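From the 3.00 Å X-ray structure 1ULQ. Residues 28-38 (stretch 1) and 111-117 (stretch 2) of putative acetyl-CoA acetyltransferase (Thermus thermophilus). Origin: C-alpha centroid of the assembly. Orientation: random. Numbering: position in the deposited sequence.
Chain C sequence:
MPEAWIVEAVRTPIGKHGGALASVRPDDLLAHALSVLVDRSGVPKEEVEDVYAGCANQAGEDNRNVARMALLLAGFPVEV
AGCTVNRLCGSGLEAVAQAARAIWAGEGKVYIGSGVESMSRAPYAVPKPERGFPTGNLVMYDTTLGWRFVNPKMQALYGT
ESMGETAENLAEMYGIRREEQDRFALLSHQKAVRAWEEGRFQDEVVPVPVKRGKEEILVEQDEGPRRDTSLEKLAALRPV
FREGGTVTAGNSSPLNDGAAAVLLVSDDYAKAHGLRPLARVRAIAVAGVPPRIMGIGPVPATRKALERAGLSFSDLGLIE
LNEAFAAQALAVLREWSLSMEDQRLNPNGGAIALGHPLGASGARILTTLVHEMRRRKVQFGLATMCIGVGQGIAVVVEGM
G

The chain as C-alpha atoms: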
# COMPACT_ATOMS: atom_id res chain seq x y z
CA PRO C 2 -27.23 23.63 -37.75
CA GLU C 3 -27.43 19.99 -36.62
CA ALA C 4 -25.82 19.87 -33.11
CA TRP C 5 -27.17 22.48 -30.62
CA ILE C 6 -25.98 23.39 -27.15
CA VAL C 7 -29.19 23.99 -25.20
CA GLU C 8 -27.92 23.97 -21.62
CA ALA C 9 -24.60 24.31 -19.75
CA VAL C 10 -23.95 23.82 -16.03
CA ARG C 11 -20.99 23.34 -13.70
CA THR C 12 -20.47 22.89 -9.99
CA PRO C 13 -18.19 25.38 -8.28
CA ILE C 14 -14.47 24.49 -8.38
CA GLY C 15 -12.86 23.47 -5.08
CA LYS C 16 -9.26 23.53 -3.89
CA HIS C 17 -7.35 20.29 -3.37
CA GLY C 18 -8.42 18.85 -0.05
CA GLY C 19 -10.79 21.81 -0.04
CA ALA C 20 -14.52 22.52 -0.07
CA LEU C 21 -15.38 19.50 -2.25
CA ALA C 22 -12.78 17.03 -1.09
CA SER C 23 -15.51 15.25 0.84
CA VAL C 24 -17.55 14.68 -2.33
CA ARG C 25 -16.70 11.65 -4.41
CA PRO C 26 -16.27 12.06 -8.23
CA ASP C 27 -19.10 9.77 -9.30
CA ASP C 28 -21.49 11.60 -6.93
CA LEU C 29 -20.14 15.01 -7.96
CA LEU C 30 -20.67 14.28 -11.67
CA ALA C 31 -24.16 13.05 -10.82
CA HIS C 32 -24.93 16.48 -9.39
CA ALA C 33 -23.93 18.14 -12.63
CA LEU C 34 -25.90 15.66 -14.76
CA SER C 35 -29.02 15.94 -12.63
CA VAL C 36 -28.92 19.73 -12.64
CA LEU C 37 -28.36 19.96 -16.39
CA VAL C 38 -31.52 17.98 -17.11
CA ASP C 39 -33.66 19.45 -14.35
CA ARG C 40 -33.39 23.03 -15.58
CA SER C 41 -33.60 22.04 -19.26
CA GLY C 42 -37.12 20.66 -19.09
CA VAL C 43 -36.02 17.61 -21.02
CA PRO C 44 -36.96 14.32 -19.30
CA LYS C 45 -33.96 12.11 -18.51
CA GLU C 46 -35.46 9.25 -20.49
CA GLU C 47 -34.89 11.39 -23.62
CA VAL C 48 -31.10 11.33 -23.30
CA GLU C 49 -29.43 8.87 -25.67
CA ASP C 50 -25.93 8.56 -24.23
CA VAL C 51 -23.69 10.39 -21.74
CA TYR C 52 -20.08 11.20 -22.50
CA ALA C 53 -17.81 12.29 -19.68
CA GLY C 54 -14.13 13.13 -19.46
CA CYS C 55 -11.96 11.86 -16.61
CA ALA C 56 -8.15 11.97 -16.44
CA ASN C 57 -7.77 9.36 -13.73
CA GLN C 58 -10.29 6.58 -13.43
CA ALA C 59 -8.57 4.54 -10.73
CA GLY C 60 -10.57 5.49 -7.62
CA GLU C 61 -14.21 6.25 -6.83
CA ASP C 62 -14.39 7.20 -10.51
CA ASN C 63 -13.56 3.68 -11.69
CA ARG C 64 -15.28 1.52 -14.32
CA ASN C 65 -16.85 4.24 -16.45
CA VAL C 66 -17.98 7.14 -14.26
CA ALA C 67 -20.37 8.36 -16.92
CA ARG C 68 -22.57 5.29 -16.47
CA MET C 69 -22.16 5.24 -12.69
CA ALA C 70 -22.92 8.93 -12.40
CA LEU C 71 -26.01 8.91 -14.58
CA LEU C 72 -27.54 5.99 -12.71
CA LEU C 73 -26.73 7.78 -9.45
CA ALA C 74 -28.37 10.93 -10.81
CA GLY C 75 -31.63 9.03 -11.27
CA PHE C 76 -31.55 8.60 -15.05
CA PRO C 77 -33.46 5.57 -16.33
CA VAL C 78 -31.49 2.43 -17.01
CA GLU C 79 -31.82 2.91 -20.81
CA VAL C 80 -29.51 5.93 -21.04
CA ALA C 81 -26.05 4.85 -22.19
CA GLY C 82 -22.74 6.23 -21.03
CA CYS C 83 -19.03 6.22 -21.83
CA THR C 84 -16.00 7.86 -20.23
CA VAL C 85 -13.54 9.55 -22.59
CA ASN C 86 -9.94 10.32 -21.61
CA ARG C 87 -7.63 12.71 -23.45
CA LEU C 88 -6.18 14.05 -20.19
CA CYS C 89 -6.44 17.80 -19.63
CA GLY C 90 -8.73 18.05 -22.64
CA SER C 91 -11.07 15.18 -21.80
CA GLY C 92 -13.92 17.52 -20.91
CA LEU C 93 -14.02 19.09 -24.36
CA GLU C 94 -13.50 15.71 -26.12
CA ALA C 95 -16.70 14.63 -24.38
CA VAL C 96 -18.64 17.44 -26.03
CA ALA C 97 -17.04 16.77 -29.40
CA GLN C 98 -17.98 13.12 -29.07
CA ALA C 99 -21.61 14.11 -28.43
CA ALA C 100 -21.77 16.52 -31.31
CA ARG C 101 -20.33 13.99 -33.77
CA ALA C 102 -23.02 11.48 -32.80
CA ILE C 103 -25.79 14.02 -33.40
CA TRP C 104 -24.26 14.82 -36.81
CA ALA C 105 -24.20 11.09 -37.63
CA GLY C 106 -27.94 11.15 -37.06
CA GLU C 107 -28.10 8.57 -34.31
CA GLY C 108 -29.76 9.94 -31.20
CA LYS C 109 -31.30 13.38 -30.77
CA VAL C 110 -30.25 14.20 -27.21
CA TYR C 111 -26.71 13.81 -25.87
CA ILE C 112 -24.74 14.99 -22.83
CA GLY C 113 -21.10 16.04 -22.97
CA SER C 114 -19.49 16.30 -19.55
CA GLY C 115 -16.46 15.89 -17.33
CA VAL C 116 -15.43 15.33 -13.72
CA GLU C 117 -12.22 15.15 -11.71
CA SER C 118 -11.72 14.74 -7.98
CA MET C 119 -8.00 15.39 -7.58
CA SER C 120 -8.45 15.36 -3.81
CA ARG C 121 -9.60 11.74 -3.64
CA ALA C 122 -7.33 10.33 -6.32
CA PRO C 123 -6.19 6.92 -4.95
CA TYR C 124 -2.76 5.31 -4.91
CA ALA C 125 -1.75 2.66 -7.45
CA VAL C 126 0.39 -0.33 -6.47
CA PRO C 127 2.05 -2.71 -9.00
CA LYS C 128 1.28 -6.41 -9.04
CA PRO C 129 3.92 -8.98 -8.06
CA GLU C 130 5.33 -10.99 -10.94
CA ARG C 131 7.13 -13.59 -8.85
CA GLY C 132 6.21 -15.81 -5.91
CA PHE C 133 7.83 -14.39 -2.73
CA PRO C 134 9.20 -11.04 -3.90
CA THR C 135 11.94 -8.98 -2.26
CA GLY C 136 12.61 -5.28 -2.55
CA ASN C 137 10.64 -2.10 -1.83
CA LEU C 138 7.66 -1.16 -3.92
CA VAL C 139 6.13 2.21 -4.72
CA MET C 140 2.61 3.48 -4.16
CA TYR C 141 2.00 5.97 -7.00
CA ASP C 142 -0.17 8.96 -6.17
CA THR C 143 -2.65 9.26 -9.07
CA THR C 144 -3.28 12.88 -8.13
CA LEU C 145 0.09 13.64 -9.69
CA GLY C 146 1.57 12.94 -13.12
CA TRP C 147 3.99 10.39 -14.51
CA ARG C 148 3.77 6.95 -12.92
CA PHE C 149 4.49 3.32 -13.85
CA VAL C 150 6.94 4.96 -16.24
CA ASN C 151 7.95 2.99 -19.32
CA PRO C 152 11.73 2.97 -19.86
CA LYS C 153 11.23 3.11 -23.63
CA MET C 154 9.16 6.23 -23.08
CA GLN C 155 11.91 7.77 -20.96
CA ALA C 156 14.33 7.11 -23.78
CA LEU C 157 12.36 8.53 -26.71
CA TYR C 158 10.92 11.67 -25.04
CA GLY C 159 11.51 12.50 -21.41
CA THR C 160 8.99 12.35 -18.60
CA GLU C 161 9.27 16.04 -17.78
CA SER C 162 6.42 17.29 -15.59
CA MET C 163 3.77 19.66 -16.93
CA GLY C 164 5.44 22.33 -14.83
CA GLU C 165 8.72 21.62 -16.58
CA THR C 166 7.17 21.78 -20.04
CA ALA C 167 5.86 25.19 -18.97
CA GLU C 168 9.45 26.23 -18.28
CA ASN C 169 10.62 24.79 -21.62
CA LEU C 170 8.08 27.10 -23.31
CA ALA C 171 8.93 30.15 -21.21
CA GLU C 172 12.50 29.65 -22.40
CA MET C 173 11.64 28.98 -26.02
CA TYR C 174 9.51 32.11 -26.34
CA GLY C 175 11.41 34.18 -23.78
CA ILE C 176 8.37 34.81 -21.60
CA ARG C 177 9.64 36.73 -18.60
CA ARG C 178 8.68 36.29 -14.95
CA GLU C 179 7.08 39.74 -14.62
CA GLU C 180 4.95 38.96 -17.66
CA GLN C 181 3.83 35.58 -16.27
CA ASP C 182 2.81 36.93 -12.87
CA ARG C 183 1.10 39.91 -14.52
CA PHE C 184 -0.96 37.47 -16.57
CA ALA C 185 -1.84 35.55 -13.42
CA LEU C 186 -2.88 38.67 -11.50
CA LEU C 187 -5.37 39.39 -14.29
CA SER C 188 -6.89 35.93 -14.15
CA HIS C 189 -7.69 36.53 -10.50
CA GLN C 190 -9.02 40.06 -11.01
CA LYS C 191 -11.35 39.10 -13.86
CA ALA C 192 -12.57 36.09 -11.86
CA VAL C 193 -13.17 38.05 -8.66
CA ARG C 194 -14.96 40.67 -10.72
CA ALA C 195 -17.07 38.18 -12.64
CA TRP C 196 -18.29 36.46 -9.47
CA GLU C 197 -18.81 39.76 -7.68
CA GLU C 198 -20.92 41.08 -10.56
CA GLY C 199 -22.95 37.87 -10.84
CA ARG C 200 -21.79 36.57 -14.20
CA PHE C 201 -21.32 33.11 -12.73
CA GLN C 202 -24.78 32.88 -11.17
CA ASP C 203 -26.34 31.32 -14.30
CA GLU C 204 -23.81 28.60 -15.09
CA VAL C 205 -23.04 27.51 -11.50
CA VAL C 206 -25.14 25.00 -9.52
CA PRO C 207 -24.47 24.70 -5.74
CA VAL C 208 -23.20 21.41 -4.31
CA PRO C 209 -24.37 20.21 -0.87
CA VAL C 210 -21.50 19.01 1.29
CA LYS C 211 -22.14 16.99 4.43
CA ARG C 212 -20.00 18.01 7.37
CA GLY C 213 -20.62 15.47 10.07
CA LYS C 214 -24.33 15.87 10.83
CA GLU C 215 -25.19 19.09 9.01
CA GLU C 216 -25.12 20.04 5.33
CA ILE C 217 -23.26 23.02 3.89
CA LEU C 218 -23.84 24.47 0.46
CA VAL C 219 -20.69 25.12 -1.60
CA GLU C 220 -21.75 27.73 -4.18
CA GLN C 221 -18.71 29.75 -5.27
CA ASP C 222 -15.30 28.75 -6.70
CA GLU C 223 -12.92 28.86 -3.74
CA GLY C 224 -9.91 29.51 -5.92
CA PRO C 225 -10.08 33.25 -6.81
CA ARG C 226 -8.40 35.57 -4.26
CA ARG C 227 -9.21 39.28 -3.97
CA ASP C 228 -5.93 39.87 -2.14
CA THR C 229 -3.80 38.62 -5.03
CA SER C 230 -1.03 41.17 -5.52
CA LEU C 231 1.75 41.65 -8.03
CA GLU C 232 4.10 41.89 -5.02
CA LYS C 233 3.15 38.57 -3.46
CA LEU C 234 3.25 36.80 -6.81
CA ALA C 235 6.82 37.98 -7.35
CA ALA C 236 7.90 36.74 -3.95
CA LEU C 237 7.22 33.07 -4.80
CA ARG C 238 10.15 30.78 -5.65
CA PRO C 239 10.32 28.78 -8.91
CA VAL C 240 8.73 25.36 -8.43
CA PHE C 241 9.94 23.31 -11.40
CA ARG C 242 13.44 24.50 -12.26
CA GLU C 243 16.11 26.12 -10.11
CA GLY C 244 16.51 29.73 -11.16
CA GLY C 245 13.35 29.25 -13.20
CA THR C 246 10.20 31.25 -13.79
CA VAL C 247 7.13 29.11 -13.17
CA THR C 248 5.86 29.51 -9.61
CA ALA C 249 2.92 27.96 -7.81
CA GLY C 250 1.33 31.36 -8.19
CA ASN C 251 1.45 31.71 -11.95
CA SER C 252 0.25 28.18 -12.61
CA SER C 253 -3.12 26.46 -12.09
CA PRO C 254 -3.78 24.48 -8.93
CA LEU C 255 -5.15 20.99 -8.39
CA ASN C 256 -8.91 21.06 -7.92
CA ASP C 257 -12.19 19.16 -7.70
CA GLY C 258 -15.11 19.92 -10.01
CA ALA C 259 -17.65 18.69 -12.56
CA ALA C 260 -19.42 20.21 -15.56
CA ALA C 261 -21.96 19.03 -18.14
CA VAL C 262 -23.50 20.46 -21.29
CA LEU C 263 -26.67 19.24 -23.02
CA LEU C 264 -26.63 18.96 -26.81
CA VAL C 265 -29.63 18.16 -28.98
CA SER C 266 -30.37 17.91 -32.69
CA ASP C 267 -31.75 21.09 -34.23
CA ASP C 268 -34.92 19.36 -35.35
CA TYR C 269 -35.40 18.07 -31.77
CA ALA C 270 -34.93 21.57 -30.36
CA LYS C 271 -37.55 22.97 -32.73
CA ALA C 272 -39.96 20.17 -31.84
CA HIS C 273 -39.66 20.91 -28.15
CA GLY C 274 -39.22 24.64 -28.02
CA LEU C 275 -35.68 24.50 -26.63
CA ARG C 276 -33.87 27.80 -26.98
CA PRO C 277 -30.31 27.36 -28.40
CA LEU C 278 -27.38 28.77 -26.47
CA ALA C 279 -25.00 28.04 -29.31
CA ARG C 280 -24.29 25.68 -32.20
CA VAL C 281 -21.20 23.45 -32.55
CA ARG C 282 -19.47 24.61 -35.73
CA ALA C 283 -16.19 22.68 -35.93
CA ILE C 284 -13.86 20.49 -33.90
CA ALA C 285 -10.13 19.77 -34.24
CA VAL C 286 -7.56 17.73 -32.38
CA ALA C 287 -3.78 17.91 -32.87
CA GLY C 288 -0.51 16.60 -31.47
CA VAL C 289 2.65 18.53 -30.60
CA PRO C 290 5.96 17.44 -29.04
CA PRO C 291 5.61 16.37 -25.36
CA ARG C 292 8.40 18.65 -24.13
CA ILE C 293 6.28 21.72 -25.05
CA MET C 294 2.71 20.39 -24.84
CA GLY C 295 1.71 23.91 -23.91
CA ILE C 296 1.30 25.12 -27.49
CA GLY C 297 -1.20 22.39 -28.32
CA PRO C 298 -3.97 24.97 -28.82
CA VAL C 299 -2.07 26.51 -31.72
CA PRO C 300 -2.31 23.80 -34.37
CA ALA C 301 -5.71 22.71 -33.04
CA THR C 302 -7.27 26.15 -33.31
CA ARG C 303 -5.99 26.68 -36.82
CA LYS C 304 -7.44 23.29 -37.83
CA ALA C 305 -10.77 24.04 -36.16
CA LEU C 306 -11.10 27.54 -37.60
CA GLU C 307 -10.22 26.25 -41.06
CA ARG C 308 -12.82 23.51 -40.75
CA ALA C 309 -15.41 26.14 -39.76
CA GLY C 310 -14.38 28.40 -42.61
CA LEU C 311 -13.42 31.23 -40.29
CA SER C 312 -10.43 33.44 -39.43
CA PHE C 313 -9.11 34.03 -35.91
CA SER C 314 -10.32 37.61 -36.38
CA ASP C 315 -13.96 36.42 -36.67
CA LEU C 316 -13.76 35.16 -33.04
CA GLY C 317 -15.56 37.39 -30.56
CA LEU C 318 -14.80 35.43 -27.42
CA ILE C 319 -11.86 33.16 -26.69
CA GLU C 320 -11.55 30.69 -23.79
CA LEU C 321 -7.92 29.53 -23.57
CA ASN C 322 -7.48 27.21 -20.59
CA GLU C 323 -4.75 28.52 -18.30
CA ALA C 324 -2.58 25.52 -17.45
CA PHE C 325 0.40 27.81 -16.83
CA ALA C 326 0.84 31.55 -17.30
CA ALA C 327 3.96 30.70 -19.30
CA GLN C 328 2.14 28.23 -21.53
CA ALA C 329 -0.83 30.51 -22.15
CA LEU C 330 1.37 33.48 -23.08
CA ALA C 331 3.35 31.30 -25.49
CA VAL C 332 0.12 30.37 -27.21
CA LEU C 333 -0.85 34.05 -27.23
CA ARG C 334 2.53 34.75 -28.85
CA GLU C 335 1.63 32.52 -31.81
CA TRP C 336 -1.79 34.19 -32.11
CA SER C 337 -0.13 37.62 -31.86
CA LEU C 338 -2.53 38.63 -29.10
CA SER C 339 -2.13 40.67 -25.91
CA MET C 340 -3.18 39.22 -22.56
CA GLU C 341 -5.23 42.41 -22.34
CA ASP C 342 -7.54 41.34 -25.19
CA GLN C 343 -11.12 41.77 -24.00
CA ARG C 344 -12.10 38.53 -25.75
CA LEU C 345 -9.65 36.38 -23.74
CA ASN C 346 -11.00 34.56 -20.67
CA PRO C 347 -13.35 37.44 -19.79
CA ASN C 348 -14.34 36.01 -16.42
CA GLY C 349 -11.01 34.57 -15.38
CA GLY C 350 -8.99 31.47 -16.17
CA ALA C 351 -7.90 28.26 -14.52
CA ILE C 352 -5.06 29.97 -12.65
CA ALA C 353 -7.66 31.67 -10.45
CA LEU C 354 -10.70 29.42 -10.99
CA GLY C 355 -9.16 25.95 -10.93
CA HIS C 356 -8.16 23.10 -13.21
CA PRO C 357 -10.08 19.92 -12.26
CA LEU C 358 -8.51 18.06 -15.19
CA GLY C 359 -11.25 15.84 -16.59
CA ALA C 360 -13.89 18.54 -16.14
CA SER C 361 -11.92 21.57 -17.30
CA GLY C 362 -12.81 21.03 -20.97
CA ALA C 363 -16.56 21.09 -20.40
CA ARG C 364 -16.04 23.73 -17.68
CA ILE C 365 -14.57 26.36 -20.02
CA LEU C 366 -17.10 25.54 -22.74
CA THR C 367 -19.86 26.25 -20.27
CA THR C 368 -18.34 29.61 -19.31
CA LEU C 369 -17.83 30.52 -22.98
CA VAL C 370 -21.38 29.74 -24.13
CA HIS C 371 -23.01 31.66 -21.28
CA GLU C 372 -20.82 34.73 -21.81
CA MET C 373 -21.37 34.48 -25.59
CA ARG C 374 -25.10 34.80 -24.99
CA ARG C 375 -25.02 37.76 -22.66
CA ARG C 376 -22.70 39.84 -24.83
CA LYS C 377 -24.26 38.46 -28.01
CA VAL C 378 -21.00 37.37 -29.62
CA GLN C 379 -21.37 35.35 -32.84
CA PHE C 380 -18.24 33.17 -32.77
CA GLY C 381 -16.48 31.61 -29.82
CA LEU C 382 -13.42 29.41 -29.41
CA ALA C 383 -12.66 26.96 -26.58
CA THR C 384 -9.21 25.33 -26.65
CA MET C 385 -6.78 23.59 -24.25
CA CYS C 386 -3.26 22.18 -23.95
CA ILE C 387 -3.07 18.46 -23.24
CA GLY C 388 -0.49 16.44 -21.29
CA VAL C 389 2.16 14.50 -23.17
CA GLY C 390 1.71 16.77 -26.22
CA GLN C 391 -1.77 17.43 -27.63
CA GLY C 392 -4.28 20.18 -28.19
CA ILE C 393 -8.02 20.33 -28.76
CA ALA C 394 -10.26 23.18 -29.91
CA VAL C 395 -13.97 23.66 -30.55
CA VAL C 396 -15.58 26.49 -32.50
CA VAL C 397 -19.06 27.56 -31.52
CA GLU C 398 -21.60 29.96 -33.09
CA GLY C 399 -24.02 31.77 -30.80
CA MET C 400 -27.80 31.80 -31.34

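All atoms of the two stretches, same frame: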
# COMPACT_ATOMS: atom_id res chain seq x y z
N ASP C 28 -20.37 10.84 -7.49
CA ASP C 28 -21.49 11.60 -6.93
C ASP C 28 -21.48 13.03 -7.46
O ASP C 28 -22.52 13.57 -7.84
CB ASP C 28 -21.44 11.61 -5.40
CG ASP C 28 -21.87 10.28 -4.79
OD1 ASP C 28 -22.67 9.55 -5.42
OD2 ASP C 28 -21.43 9.97 -3.66
N LEU C 29 -20.29 13.64 -7.48
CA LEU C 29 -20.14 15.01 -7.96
C LEU C 29 -20.67 15.12 -9.38
O LEU C 29 -21.48 15.99 -9.66
CB LEU C 29 -18.67 15.45 -7.92
CG LEU C 29 -18.39 16.93 -8.18
CD1 LEU C 29 -18.90 17.79 -7.04
CD2 LEU C 29 -16.91 17.12 -8.33
N LEU C 30 -20.21 14.24 -10.28
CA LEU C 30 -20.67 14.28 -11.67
C LEU C 30 -22.19 14.10 -11.74
O LEU C 30 -22.86 14.70 -12.58
CB LEU C 30 -20.01 13.17 -12.50
CG LEU C 30 -20.37 13.23 -13.99
CD1 LEU C 30 -19.63 14.36 -14.63
CD2 LEU C 30 -20.01 11.92 -14.68
N ALA C 31 -22.73 13.28 -10.85
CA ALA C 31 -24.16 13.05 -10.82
C ALA C 31 -24.86 14.38 -10.57
O ALA C 31 -25.88 14.68 -11.19
CB ALA C 31 -24.51 12.04 -9.73
N HIS C 32 -24.31 15.20 -9.67
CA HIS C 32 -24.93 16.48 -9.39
C HIS C 32 -25.01 17.36 -10.62
O HIS C 32 -26.01 18.03 -10.84
CB HIS C 32 -24.18 17.21 -8.28
CG HIS C 32 -24.68 16.85 -6.92
ND1 HIS C 32 -25.89 17.30 -6.44
CD2 HIS C 32 -24.18 16.02 -5.98
CE1 HIS C 32 -26.11 16.76 -5.25
NE2 HIS C 32 -25.09 15.97 -4.95
N ALA C 33 -23.95 17.35 -11.42
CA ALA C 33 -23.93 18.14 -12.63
C ALA C 33 -24.95 17.60 -13.63
O ALA C 33 -25.71 18.37 -14.21
CB ALA C 33 -22.54 18.11 -13.24
N LEU C 34 -24.98 16.28 -13.81
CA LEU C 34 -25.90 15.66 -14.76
C LEU C 34 -27.35 15.90 -14.39
O LEU C 34 -28.16 16.24 -15.25
CB LEU C 34 -25.62 14.15 -14.85
CG LEU C 34 -24.21 13.78 -15.34
CD1 LEU C 34 -24.10 12.26 -15.45
CD2 LEU C 34 -23.93 14.45 -16.67
N SER C 35 -27.66 15.74 -13.12
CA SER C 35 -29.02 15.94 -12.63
C SER C 35 -29.45 17.38 -12.86
O SER C 35 -30.51 17.64 -13.40
CB SER C 35 -29.07 15.61 -11.14
OG SER C 35 -30.41 15.58 -10.66
N VAL C 36 -28.61 18.32 -12.47
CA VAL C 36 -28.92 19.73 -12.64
C VAL C 36 -29.12 20.15 -14.09
O VAL C 36 -30.01 20.93 -14.41
CB VAL C 36 -27.82 20.61 -12.05
CG1 VAL C 36 -28.13 22.08 -12.32
CG2 VAL C 36 -27.73 20.35 -10.55
N LEU C 37 -28.27 19.63 -14.98
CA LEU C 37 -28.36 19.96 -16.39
C LEU C 37 -29.74 19.63 -16.94
O LEU C 37 -30.36 20.44 -17.63
CB LEU C 37 -27.32 19.18 -17.17
CG LEU C 37 -27.29 19.49 -18.66
CD1 LEU C 37 -26.66 20.84 -18.91
CD2 LEU C 37 -26.51 18.39 -19.35
N VAL C 38 -30.22 18.43 -16.63
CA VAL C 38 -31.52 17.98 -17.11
C VAL C 38 -32.69 18.67 -16.41
O VAL C 38 -33.67 19.06 -17.05
CB VAL C 38 -31.64 16.45 -16.95
CG1 VAL C 38 -33.06 16.05 -16.57
CG2 VAL C 38 -31.24 15.78 -18.24
N TYR C 111 -27.95 14.32 -26.46
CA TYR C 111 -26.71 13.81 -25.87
C TYR C 111 -26.14 14.74 -24.79
O TYR C 111 -26.39 15.94 -24.81
CB TYR C 111 -25.64 13.63 -26.95
CG TYR C 111 -25.80 12.40 -27.82
CD1 TYR C 111 -26.79 12.31 -28.80
CD2 TYR C 111 -24.92 11.33 -27.68
CE1 TYR C 111 -26.89 11.18 -29.63
CE2 TYR C 111 -25.02 10.20 -28.50
CZ TYR C 111 -25.99 10.13 -29.47
OH TYR C 111 -26.02 9.01 -30.27
N ILE C 112 -25.37 14.18 -23.87
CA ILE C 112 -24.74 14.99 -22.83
C ILE C 112 -23.22 14.89 -22.94
O ILE C 112 -22.67 13.79 -23.06
CB ILE C 112 -25.12 14.54 -21.39
CG1 ILE C 112 -26.61 14.77 -21.12
CG2 ILE C 112 -24.31 15.33 -20.37
CD1 ILE C 112 -27.01 14.45 -19.68
N GLY C 113 -22.55 16.03 -22.91
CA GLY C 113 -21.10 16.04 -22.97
C GLY C 113 -20.68 16.59 -21.62
O GLY C 113 -21.07 17.69 -21.24
N SER C 114 -19.88 15.83 -20.87
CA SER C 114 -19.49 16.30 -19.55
C SER C 114 -18.11 15.84 -19.10
O SER C 114 -17.40 15.14 -19.83
CB SER C 114 -20.52 15.84 -18.54
OG SER C 114 -20.72 14.44 -18.67
N GLY C 115 -17.75 16.25 -17.89
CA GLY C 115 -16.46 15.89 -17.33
C GLY C 115 -16.44 16.05 -15.83
O GLY C 115 -17.19 16.86 -15.28
N VAL C 116 -15.58 15.28 -15.17
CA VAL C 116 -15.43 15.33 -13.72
C VAL C 116 -14.00 14.97 -13.34
O VAL C 116 -13.30 14.29 -14.09
CB VAL C 116 -16.40 14.35 -12.99
CG1 VAL C 116 -16.11 12.92 -13.41
CG2 VAL C 116 -16.27 14.50 -11.47
N GLU C 117 -13.56 15.45 -12.19
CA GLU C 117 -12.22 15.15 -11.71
C GLU C 117 -12.13 15.51 -10.25
O GLU C 117 -12.33 16.66 -9.88
CB GLU C 117 -11.16 15.94 -12.48
CG GLU C 117 -9.73 15.41 -12.32
CD GLU C 117 -9.53 14.07 -13.01
OE1 GLU C 117 -9.70 14.02 -14.24
OE2 GLU C 117 -9.21 13.06 -12.34

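Helix 28-38 packs across strand 111-117, each a segment of a longer element, with the N-to-C directions running roughly antiparallel at 152° and the axes 8.3 Å apart at closest approach. Within the helix, backbone hydrogen bonds run from each amide to the carbonyl four residues earlier, from His32 N to Asp28 O (3.0 Å) through Leu37 N to Ala33 O (3.0 Å); Ala33 N to Leu29 O and Val38 N to Leu34 O, both 3.3 Å, are weak. The strand backbone is extended throughout. The backbones come nearer at one end of the contact than at the middle: Leu30 CA lies 5.7 Å from Val116 CA, whereas Leu34 CA and Ser114 CA are 8.0 Å apart.

No hydrogen bond links the two stretches; the contact is made by van der Waals packing, largely apolar, and buries 361 Å² in total. On the strand, alternation sends the CA-to-CB bonds of Ile112, Ser114 and Val116 toward the helix. Leu30, Leu34 and Leu37, four and three residues apart, lie along one side of the helix, with Leu29 adjacent.

Leu30 sits where the backbones are closest. With chi1 t and chi2 p, it brings CD1 to 3.6 Å from Val116 CB and also 3.6 Å from Gly115 O, so the methyl packs on both side chain and backbone. Beside it, Leu29 CD2 meets Val116 CG2 at 4.1 Å; the compact, branched valine thus touches two leucines. Farther along, Leu34 and Leu37 converge on Ile112: Leu34 CD2 and Leu37 CD2 lie 3.8 and 3.9 Å from Ile112 CG2. The CA-to-CB bond of Leu34 points sideways, but its m,t rotamer carries the end of the side chain nearer the strand.

Ser114 occupies the middle of the row. Its OG lies 3.8 Å from Leu34 CD2 and 4.2 Å from Leu30 CD1, contacts without hydrogen bonding, and its polar need is met elsewhere in the structure. The small side chain can therefore be buried among leucine methyls without leaving its hydroxyl unsatisfied.

Gly113 and Gly115 alternate with these residues; a CB on either would point away from the helix, so their lack of side chains does not itself make room for it. Ala33 also points toward the strand, but its CB stops 5.9 Å from Gly115 O. The other polar side chains lie off the contact: Ser35 and Glu117 direct their CA-to-CB bonds away, while Tyr111, Asp28 and His32 are out of reach.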